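Side-chain contacts in methyltransferase small domain-containing protein (Thermoplasma acidophilum, PDB 1NE2), which is of unconfirmed function but probably acts as an S-adenosylmethionine-dependent methyltransferase: residues D152-R155 against R156-A160; A130-D133 against K134-T138. One frame throughout, in Å; residues are numbered along the deposited sequence.

How the interactions relate
Interactions 1 and 2 are single-helix contacts in series along the chain: interaction 2 lies in helix 126-138, interaction 1 in helix 151-161, with strand 142-147 between them. Their centres are about 13 Å apart, and their apolar sides pack against each other. F158 CD1 meets F136 CE2 at 3.4 Å, and L154 CD2 meets I132 CD1 at 3.6 Å, so the two i to i+4 pairs, L154 with F158 and I132 with F136, form one hydrophobic patch between the helices. I132 is the common element, touching F153, L154 and F158. Neither contact includes a ligand; both belong to the framework of the Rossmann-like methyltransferase fold.

Interaction 1 of 2, residues D152-R155 against R156-A160; sequences DFLR and REFSA
F153 and E157, one helical turn apart, meet through a CH-pi contact: E157 CG lies over one face of the ring, 3.9 Å from its centroid. Phenylalanine suits the place because its ring can cover the aliphatic part of a glutamate while leaving the carboxylate to a charged partner. That partner is R156, whose NE and NH2 both hold E157 OE1, each at 2.8 Å and within the guanidinium plane. The same guanidinium stands at 75° to the F153 ring, bringing NH2 to the ring edge, 3.5 Å from CE1.

The tight side is apolar. L154 CB lies 3.8 Å from F158 CE2, both groups packing on I132 of helix 126-138, while F193 meets the F158 ring edge-to-face. The more open side is polar: R155 NH2 reaches the anti lone pair of D152 OD1 at 2.6 Å, and R155 NH1 makes a second salt bridge to E167. The R155 chain is straight through chi1 and chi2 and bends at chi3 (51°), which brings the guanidinium back toward D152. The chemistry thus implies an amphipathic helix, apolar toward helix 126-138 and strand 187-197 and tied along its outer side by paired charges.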
ATOM      1  N   ASP B 152     -13.855 -26.301  -2.606  1.00 35.51           N
ATOM      2  CA  ASP B 152     -15.048 -26.316  -1.765  1.00 35.97           C
ATOM      3  C   ASP B 152     -14.864 -25.485  -0.501  1.00 33.13           C
ATOM      4  O   ASP B 152     -15.709 -24.650  -0.168  1.00 34.09           O
ATOM      5  CB  ASP B 152     -15.413 -27.753  -1.387  1.00 39.26           C
ATOM      6  CG  ASP B 152     -15.748 -28.608  -2.596  1.00 44.44           C
ATOM      7  OD1 ASP B 152     -16.635 -28.211  -3.381  1.00 45.35           O
ATOM      8  OD2 ASP B 152     -15.127 -29.680  -2.758  1.00 48.55           O
ATOM      9  N   PHE B 153     -13.759 -25.718   0.197  1.00 30.17           N
ATOM     10  CA  PHE B 153     -13.460 -24.991   1.423  1.00 31.00           C
ATOM     11  C   PHE B 153     -13.360 -23.489   1.158  1.00 29.30           C
ATOM     12  O   PHE B 153     -13.946 -22.684   1.877  1.00 27.48           O
ATOM     13  CB  PHE B 153     -12.145 -25.487   2.025  1.00 33.68           C
ATOM     14  CG  PHE B 153     -11.697 -24.710   3.234  1.00 37.53           C
ATOM     15  CD1 PHE B 153     -12.436 -24.742   4.413  1.00 39.46           C
ATOM     16  CD2 PHE B 153     -10.532 -23.950   3.195  1.00 39.67           C
ATOM     17  CE1 PHE B 153     -12.021 -24.029   5.537  1.00 40.89           C
ATOM     18  CE2 PHE B 153     -10.108 -23.231   4.311  1.00 40.34           C
ATOM     19  CZ  PHE B 153     -10.853 -23.272   5.484  1.00 40.67           C
ATOM     20  N   LEU B 154     -12.612 -23.119   0.126  1.00 28.81           N
ATOM     21  CA  LEU B 154     -12.439 -21.708  -0.201  1.00 27.39           C
ATOM     22  C   LEU B 154     -13.740 -21.016  -0.582  1.00 24.66           C
ATOM     23  O   LEU B 154     -14.015 -19.917  -0.109  1.00 27.15           O
ATOM     24  CB  LEU B 154     -11.404 -21.547  -1.317  1.00 26.83           C
ATOM     25  CG  LEU B 154      -9.972 -21.888  -0.896  1.00 28.35           C
ATOM     26  CD1 LEU B 154      -9.037 -21.696  -2.077  1.00 30.77           C
ATOM     27  CD2 LEU B 154      -9.546 -20.998   0.270  1.00 29.32           C
ATOM     28  N   ARG B 155     -14.542 -21.650  -1.431  1.00 23.70           N
ATOM     29  CA  ARG B 155     -15.808 -21.059  -1.838  1.00 26.19           C
ATOM     30  C   ARG B 155     -16.679 -20.809  -0.611  1.00 26.84           C
ATOM     31  O   ARG B 155     -17.277 -19.740  -0.464  1.00 25.97           O
ATOM     32  CB  ARG B 155     -16.535 -21.981  -2.815  1.00 27.81           C
ATOM     33  CG  ARG B 155     -17.880 -21.454  -3.283  1.00 32.37           C
ATOM     34  CD  ARG B 155     -18.520 -22.411  -4.272  1.00 37.13           C
ATOM     35  NE  ARG B 155     -18.554 -23.774  -3.751  1.00 45.19           N
ATOM     36  CZ  ARG B 155     -17.915 -24.805  -4.296  1.00 44.58           C
ATOM     37  NH1 ARG B 155     -17.185 -24.641  -5.391  1.00 42.29           N
ATOM     38  NH2 ARG B 155     -18.005 -26.006  -3.741  1.00 46.56           N
ATOM     39  N   ARG B 156     -16.734 -21.793   0.282  1.00 27.81           N
ATOM     40  CA  ARG B 156     -17.534 -21.672   1.495  1.00 29.02           C
ATOM     41  C   ARG B 156     -17.063 -20.474   2.313  1.00 27.67           C
ATOM     42  O   ARG B 156     -17.855 -19.598   2.663  1.00 26.07           O
ATOM     43  CB  ARG B 156     -17.405 -22.940   2.345  1.00 29.89           C
ATOM     44  CG  ARG B 156     -18.368 -23.008   3.523  1.00 33.65           C
ATOM     45  CD  ARG B 156     -17.969 -24.115   4.487  1.00 35.22           C
ATOM     46  NE  ARG B 156     -16.863 -23.706   5.351  1.00 35.33           N
ATOM     47  CZ  ARG B 156     -16.189 -24.529   6.148  1.00 36.17           C
ATOM     48  NH1 ARG B 156     -16.500 -25.818   6.193  1.00 37.26           N
ATOM     49  NH2 ARG B 156     -15.210 -24.061   6.910  1.00 35.30           N
ATOM     50  N   GLU B 157     -15.768 -20.444   2.609  1.00 25.27           N
ATOM     51  CA  GLU B 157     -15.186 -19.364   3.400  1.00 26.18           C
ATOM     52  C   GLU B 157     -15.299 -17.986   2.750  1.00 26.16           C
ATOM     53  O   GLU B 157     -15.645 -17.008   3.418  1.00 24.20           O
ATOM     54  CB  GLU B 157     -13.713 -19.662   3.706  1.00 27.93           C
ATOM     55  CG  GLU B 157     -13.488 -20.843   4.644  1.00 32.45           C
ATOM     56  CD  GLU B 157     -14.312 -20.742   5.919  1.00 36.89           C
ATOM     57  OE1 GLU B 157     -15.350 -21.435   6.019  1.00 42.11           O
ATOM     58  OE2 GLU B 157     -13.930 -19.962   6.817  1.00 36.67           O
ATOM     59  N   PHE B 158     -14.997 -17.898   1.457  1.00 24.98           N
ATOM     60  CA  PHE B 158     -15.081 -16.615   0.766  1.00 22.91           C
ATOM     61  C   PHE B 158     -16.512 -16.084   0.697  1.00 24.16           C
ATOM     62  O   PHE B 158     -16.751 -14.902   0.927  1.00 23.13           O
ATOM     63  CB  PHE B 158     -14.517 -16.724  -0.660  1.00 20.97           C
ATOM     64  CG  PHE B 158     -13.022 -16.904  -0.716  1.00 22.41           C
ATOM     65  CD1 PHE B 158     -12.188 -16.227   0.170  1.00 24.44           C
ATOM     66  CD2 PHE B 158     -12.444 -17.709  -1.692  1.00 22.71           C
ATOM     67  CE1 PHE B 158     -10.800 -16.346   0.081  1.00 26.47           C
ATOM     68  CE2 PHE B 158     -11.059 -17.835  -1.789  1.00 23.11           C
ATOM     69  CZ  PHE B 158     -10.237 -17.153  -0.903  1.00 23.42           C
ATOM     70  N   SER B 159     -17.466 -16.957   0.385  1.00 23.48           N
ATOM     71  CA  SER B 159     -18.857 -16.540   0.274  1.00 25.21           C
ATOM     72  C   SER B 159     -19.455 -16.140   1.621  1.00 24.88           C
ATOM     73  O   SER B 159     -20.423 -15.388   1.675  1.00 24.58           O
ATOM     74  CB  SER B 159     -19.700 -17.646  -0.373  1.00 27.37           C
ATOM     75  OG  SER B 159     -19.702 -18.826   0.410  1.00 35.91           O
ATOM     76  N   ALA B 160     -18.869 -16.628   2.708  1.00 26.11           N
ATOM     77  CA  ALA B 160     -19.368 -16.291   4.036  1.00 27.62           C
ATOM     78  C   ALA B 160     -18.939 -14.887   4.461  1.00 28.52           C
ATOM     79  O   ALA B 160     -19.538 -14.295   5.357  1.00 29.46           O
ATOM     80  CB  ALA B 160     -18.877 -17.310   5.054  1.00 28.00           C
TER

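Interaction 2 of 2, residues A130-D133 against K134-T138; sequences AFID and KAFET
I132 lays its CG2 methyl beside the ring of F136, one turn further along helix 126-138, with CE2 3.9 Å away. Both residues leave the helix on one flank. In I132, CG2 stands opposite the backbone N and CG1 beside it (chi1 -58°), which turns the methyl to the ring and leaves the longer branch to face helix 151-161. Isoleucine suits this buried side because its two branches serve two neighbours at once. The ring edge of F136 also comes close to the backbone, its CD2 3.2 Å from I132 O, the carbonyl that accepts F136 N. With an alanine in place of F136, a gap would probably open beside I132 CG2 and F158 would lose a packing partner.

A135, small enough to sit close to the sheet, touches W114 and I142. On another side K134 NZ is hydrogen-bonded to I107 O; its salt bridge to E137 OE2 is long, at 3.6 Å. At the helix end K134 O accepts both T138 OG1, at 2.7 Å, and E137 N, at 3.1 Å, from opposite faces of its plane. Strand 111-116, this helix and strand 142-147 form a beta-alpha-beta crossover, the repeating unit of Rossmann-like methyltransferase folds.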
ATOM      1  N   ALA B 130      -5.474 -18.507   8.235  1.00 43.80           N
ATOM      2  CA  ALA B 130      -4.840 -17.256   8.629  1.00 40.39           C
ATOM      3  C   ALA B 130      -4.814 -16.273   7.464  1.00 36.43           C
ATOM      4  O   ALA B 130      -5.102 -15.086   7.636  1.00 34.11           O
ATOM      5  CB  ALA B 130      -3.419 -17.523   9.122  1.00 41.77           C
ATOM      6  N   PHE B 131      -4.467 -16.769   6.280  1.00 32.38           N
ATOM      7  CA  PHE B 131      -4.417 -15.917   5.100  1.00 31.40           C
ATOM      8  C   PHE B 131      -5.802 -15.420   4.719  1.00 29.57           C
ATOM      9  O   PHE B 131      -5.967 -14.260   4.351  1.00 26.03           O
ATOM     10  CB  PHE B 131      -3.793 -16.662   3.917  1.00 31.02           C
ATOM     11  CG  PHE B 131      -2.301 -16.546   3.854  1.00 31.73           C
ATOM     12  CD1 PHE B 131      -1.507 -17.040   4.884  1.00 33.76           C
ATOM     13  CD2 PHE B 131      -1.687 -15.921   2.774  1.00 33.96           C
ATOM     14  CE1 PHE B 131      -0.117 -16.911   4.839  1.00 35.24           C
ATOM     15  CE2 PHE B 131      -0.299 -15.786   2.718  1.00 33.18           C
ATOM     16  CZ  PHE B 131       0.487 -16.280   3.751  1.00 35.59           C
ATOM     17  N   ILE B 132      -6.796 -16.297   4.801  1.00 27.22           N
ATOM     18  CA  ILE B 132      -8.155 -15.908   4.462  1.00 27.03           C
ATOM     19  C   ILE B 132      -8.634 -14.845   5.447  1.00 24.65           C
ATOM     20  O   ILE B 132      -9.159 -13.805   5.048  1.00 21.71           O
ATOM     21  CB  ILE B 132      -9.111 -17.118   4.503  1.00 28.52           C
ATOM     22  CG1 ILE B 132      -8.614 -18.197   3.538  1.00 31.23           C
ATOM     23  CG2 ILE B 132     -10.516 -16.681   4.118  1.00 30.65           C
ATOM     24  CD1 ILE B 132      -9.416 -19.483   3.577  1.00 32.48           C
ATOM     25  N   ASP B 133      -8.436 -15.100   6.736  1.00 23.86           N
ATOM     26  CA  ASP B 133      -8.847 -14.151   7.766  1.00 23.21           C
ATOM     27  C   ASP B 133      -8.177 -12.795   7.591  1.00 22.55           C
ATOM     28  O   ASP B 133      -8.834 -11.755   7.663  1.00 21.07           O
ATOM     29  CB  ASP B 133      -8.519 -14.698   9.156  1.00 30.29           C
ATOM     30  CG  ASP B 133      -9.505 -15.754   9.611  1.00 35.35           C
ATOM     31  OD1 ASP B 133      -9.254 -16.381  10.660  1.00 39.65           O
ATOM     32  OD2 ASP B 133     -10.530 -15.952   8.925  1.00 37.71           O
ATOM     33  N   LYS B 134      -6.868 -12.806   7.366  1.00 20.47           N
ATOM     34  CA  LYS B 134      -6.138 -11.555   7.192  1.00 20.14           C
ATOM     35  C   LYS B 134      -6.620 -10.794   5.956  1.00 20.68           C
ATOM     36  O   LYS B 134      -6.737  -9.565   5.979  1.00 20.03           O
ATOM     37  CB  LYS B 134      -4.639 -11.829   7.070  1.00 19.26           C
ATOM     38  CG  LYS B 134      -3.781 -10.566   6.973  1.00 22.21           C
ATOM     39  CD  LYS B 134      -3.282 -10.080   8.330  1.00 33.49           C
ATOM     40  CE  LYS B 134      -4.387  -9.581   9.238  1.00 33.67           C
ATOM     41  NZ  LYS B 134      -3.835  -9.142  10.564  1.00 27.01           N
ATOM     42  N   ALA B 135      -6.897 -11.525   4.880  1.00 18.32           N
ATOM     43  CA  ALA B 135      -7.358 -10.904   3.644  1.00 19.36           C
ATOM     44  C   ALA B 135      -8.635 -10.101   3.865  1.00 19.61           C
ATOM     45  O   ALA B 135      -8.737  -8.957   3.433  1.00 18.50           O
ATOM     46  CB  ALA B 135      -7.588 -11.969   2.565  1.00 17.91           C
ATOM     47  N   PHE B 136      -9.606 -10.697   4.552  1.00 17.80           N
ATOM     48  CA  PHE B 136     -10.868 -10.016   4.796  1.00 18.87           C
ATOM     49  C   PHE B 136     -10.820  -8.875   5.807  1.00 20.68           C
ATOM     50  O   PHE B 136     -11.756  -8.082   5.908  1.00 21.76           O
ATOM     51  CB  PHE B 136     -11.931 -11.047   5.175  1.00 22.69           C
ATOM     52  CG  PHE B 136     -12.464 -11.797   3.993  1.00 25.92           C
ATOM     53  CD1 PHE B 136     -13.439 -11.229   3.179  1.00 27.15           C
ATOM     54  CD2 PHE B 136     -11.947 -13.040   3.650  1.00 29.40           C
ATOM     55  CE1 PHE B 136     -13.892 -11.888   2.038  1.00 30.30           C
ATOM     56  CE2 PHE B 136     -12.391 -13.710   2.507  1.00 33.98           C
ATOM     57  CZ  PHE B 136     -13.367 -13.130   1.699  1.00 33.48           C
ATOM     58  N   GLU B 137      -9.720  -8.775   6.538  1.00 19.87           N
ATOM     59  CA  GLU B 137      -9.559  -7.704   7.505  1.00 22.09           C
ATOM     60  C   GLU B 137      -8.715  -6.602   6.860  1.00 20.53           C
ATOM     61  O   GLU B 137      -8.657  -5.474   7.355  1.00 22.82           O
ATOM     62  CB  GLU B 137      -8.846  -8.246   8.747  1.00 29.15           C
ATOM     63  CG  GLU B 137      -8.502  -7.207   9.793  1.00 37.95           C
ATOM     64  CD  GLU B 137      -7.712  -7.794  10.948  1.00 41.65           C
ATOM     65  OE1 GLU B 137      -7.362  -7.033  11.877  1.00 44.97           O
ATOM     66  OE2 GLU B 137      -7.442  -9.015  10.926  1.00 41.17           O
ATOM     67  N   THR B 138      -8.099  -6.937   5.729  1.00 19.57           N
ATOM     68  CA  THR B 138      -7.184  -6.036   5.028  1.00 18.69           C
ATOM     69  C   THR B 138      -7.634  -5.350   3.737  1.00 20.20           C
ATOM     70  O   THR B 138      -7.370  -4.155   3.536  1.00 18.75           O
ATOM     71  CB  THR B 138      -5.868  -6.796   4.691  1.00 19.59           C
ATOM     72  OG1 THR B 138      -5.269  -7.297   5.897  1.00 22.60           O
ATOM     73  CG2 THR B 138      -4.880  -5.878   3.986  1.00 21.30           C
TER